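Local coordinates for xylose isomerase-like TIM barrel (Anabaena variabilis ATCC 29413, PDB 2QW5) that probably acts as a zinc-dependent sugar or sugar-phosphate isomerase or epimerase, binding d-xylose beside the metal in its TIM-barrel pocket, at the interface of chains A and B. Coordinates in Å, arbitrary orientation; residue numbers count along the deposited sequence, not the author numbering. Chains: chain A/B, Xylose isomerase-like TIM barrel.

The interface of chains A and B. Residues chain A 188, 221-222, 251-252; chain B 188, 221-222, 251-252.
The backbone carbonyl O of B:Pro251 is gripped by two waters: water 3 sits 2.7 Å from that O, and water 1 lies 3.1 Å from it. Water 1 passes the link across to chain A by also meeting the carbonyl O of A:Leu222 at 2.9 Å, while water 3 takes the indole N-H of A:Trp188, its NE1 3.1 Å away with a bent angle of 147° at the hydrogen. On the twin side, water 2 joins A:Pro251 O to B:Leu222 O in the same way. No N or O of one chain comes within bonding reach of the other here, and the polar atoms are linked through water; the direct contacts are between carbons or of carbon against a carbonyl O.

A:Trp188 and B:Trp188 lie face to face across the two-fold and run past each other in opposite directions. Their five-membered rings stack with centroids 4.0 Å apart and planes 13° off parallel. Each CB caps the partner's six-membered ring, 3.5 Å above its centre, in a pair of reciprocal CH-pi contacts. In both chains CG is anti to the carbonyl carbon (chi1 -79°), which lays the indole over its mate while NE1 of A:Trp188 reaches water 3. An alanine at A:Trp188 would probably leave the B:Trp188 indole without its stacking partner and take an N-H donor away from water 3.

Next to the stack, helix 217-223 of each chain packs its C-terminal end against the other chain's Pro251. The B:Pro251 ring rests CB and CG against the carbonyl O of A:Ile221. A:Leu222 and B:Leu222 cross obliquely, CD1 against CD1. This two-fold pairing is part of a deposited tetramer, and the structure alone does not show that it is the working assembly. Beyond the leucines, away from the tryptophan stack, the two Ile221 side chains cross at about a right angle, CG2 of A:Ile221 lying 3.8 Å from CG2 of B:Ile221.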
loop_
_atom_site.group_PDB
_atom_site.type_symbol
_atom_site.label_atom_id
_atom_site.label_comp_id
_atom_site.label_asym_id
_atom_site.label_seq_id
_atom_site.Cartn_x
_atom_site.Cartn_y
_atom_site.Cartn_z
ATOM N N TRP A 188 -13.064 -12.014 0.471
ATOM C CA TRP A 188 -12.197 -11.307 1.402
ATOM C C TRP A 188 -10.737 -11.697 1.287
ATOM O O TRP A 188 -9.878 -10.853 1.565
ATOM C CB TRP A 188 -12.662 -11.463 2.847
ATOM C CG TRP A 188 -13.804 -10.579 3.225
ATOM C CD1 TRP A 188 -15.046 -10.973 3.539
ATOM C CD2 TRP A 188 -13.802 -9.142 3.322
ATOM N NE1 TRP A 188 -15.826 -9.892 3.841
ATOM C CE2 TRP A 188 -15.079 -8.753 3.743
ATOM C CE3 TRP A 188 -12.834 -8.152 3.126
ATOM C CZ2 TRP A 188 -15.436 -7.404 3.937
ATOM C CZ3 TRP A 188 -13.181 -6.807 3.362
ATOM C CH2 TRP A 188 -14.479 -6.460 3.745
ATOM N N ILE A 221 -20.343 -20.201 4.085
ATOM C CA ILE A 221 -21.185 -19.228 4.769
ATOM C C ILE A 221 -20.910 -17.803 4.290
ATOM O O ILE A 221 -21.874 -17.064 4.051
ATOM C CB ILE A 221 -21.001 -19.310 6.281
ATOM C CG1 ILE A 221 -21.655 -20.569 6.868
ATOM C CG2 ILE A 221 -21.732 -18.089 6.976
ATOM C CD1 ILE A 221 -21.914 -21.861 5.944
ATOM N N LEU A 222 -19.624 -17.416 4.170
ATOM C CA LEU A 222 -19.268 -16.042 3.768
ATOM C C LEU A 222 -19.719 -15.679 2.371
ATOM O O LEU A 222 -20.092 -14.526 2.152
ATOM C CB LEU A 222 -17.770 -15.716 3.927
ATOM C CG LEU A 222 -17.396 -15.051 5.273
ATOM C CD1 LEU A 222 -17.866 -15.898 6.460
ATOM C CD2 LEU A 222 -15.885 -14.672 5.370
ATOM N N PRO A 251 -16.949 -18.751 10.915
ATOM C CA PRO A 251 -16.763 -17.560 10.035
ATOM C C PRO A 251 -15.548 -16.676 10.321
ATOM O O PRO A 251 -14.921 -16.187 9.380
ATOM C CB PRO A 251 -18.049 -16.766 10.271
ATOM C CG PRO A 251 -19.074 -17.857 10.529
ATOM C CD PRO A 251 -18.324 -18.803 11.449
ATOM N N ASP A 252 -15.197 -16.516 11.605
ATOM C CA ASP A 252 -14.033 -15.708 11.968
ATOM C C ASP A 252 -12.709 -16.483 11.931
ATOM O O ASP A 252 -11.682 -15.907 12.218
ATOM C CB ASP A 252 -14.245 -14.987 13.310
ATOM C CG ASP A 252 -13.840 -15.820 14.531
ATOM O OD1 ASP A 252 -13.788 -17.054 14.452
ATOM O OD2 ASP A 252 -13.584 -15.186 15.585
ATOM N N TRP B 188 -12.977 -7.742 9.321
ATOM C CA TRP B 188 -12.617 -7.518 7.929
ATOM C C TRP B 188 -12.670 -6.062 7.515
ATOM O O TRP B 188 -11.905 -5.673 6.626
ATOM C CB TRP B 188 -13.465 -8.358 6.977
ATOM C CG TRP B 188 -13.037 -9.784 6.869
ATOM C CD1 TRP B 188 -13.727 -10.856 7.281
ATOM C CD2 TRP B 188 -11.809 -10.288 6.309
ATOM N NE1 TRP B 188 -13.033 -12.002 7.011
ATOM C CE2 TRP B 188 -11.861 -11.685 6.387
ATOM C CE3 TRP B 188 -10.689 -9.694 5.720
ATOM C CZ2 TRP B 188 -10.812 -12.509 5.934
ATOM C CZ3 TRP B 188 -9.661 -10.522 5.228
ATOM C CH2 TRP B 188 -9.736 -11.911 5.361
ATOM N N ILE B 221 -22.994 -12.678 12.212
ATOM C CA ILE B 221 -22.573 -13.969 11.686
ATOM C C ILE B 221 -21.059 -14.037 11.493
ATOM O O ILE B 221 -20.460 -15.054 11.868
ATOM C CB ILE B 221 -23.277 -14.283 10.370
ATOM C CG1 ILE B 221 -24.755 -14.641 10.585
ATOM C CG2 ILE B 221 -22.624 -15.562 9.704
ATOM C CD1 ILE B 221 -25.535 -14.137 11.899
ATOM N N LEU B 222 -20.452 -12.988 10.900
ATOM C CA LEU B 222 -19.004 -12.993 10.624
ATOM C C LEU B 222 -18.145 -13.047 11.868
ATOM O O LEU B 222 -17.092 -13.684 11.830
ATOM C CB LEU B 222 -18.538 -11.830 9.726
ATOM C CG LEU B 222 -18.478 -12.165 8.218
ATOM C CD1 LEU B 222 -19.824 -12.696 7.713
ATOM C CD2 LEU B 222 -17.936 -10.988 7.348
ATOM N N PRO B 251 -24.145 -12.427 4.538
ATOM C CA PRO B 251 -22.677 -12.362 4.796
ATOM C C PRO B 251 -21.821 -11.674 3.732
ATOM O O PRO B 251 -20.873 -10.968 4.080
ATOM C CB PRO B 251 -22.290 -13.838 4.899
ATOM C CG PRO B 251 -23.536 -14.470 5.494
ATOM C CD PRO B 251 -24.652 -13.802 4.712
ATOM N N ASP B 252 -22.184 -11.844 2.452
ATOM C CA ASP B 252 -21.437 -11.202 1.370
ATOM C C ASP B 252 -21.888 -9.764 1.079
ATOM O O ASP B 252 -21.335 -9.141 0.198
ATOM C CB ASP B 252 -21.423 -12.072 0.103
ATOM C CG ASP B 252 -22.626 -11.846 -0.818
ATOM O OD1 ASP B 252 -23.674 -11.367 -0.365
ATOM O OD2 ASP B 252 -22.486 -12.179 -2.021
HETATM O O HOH W 1 -18.353 -12.254 2.807
HETATM O O HOH W 2 -15.084 -13.114 9.767
HETATM O O HOH W 3 -18.856 -9.198 3.701
#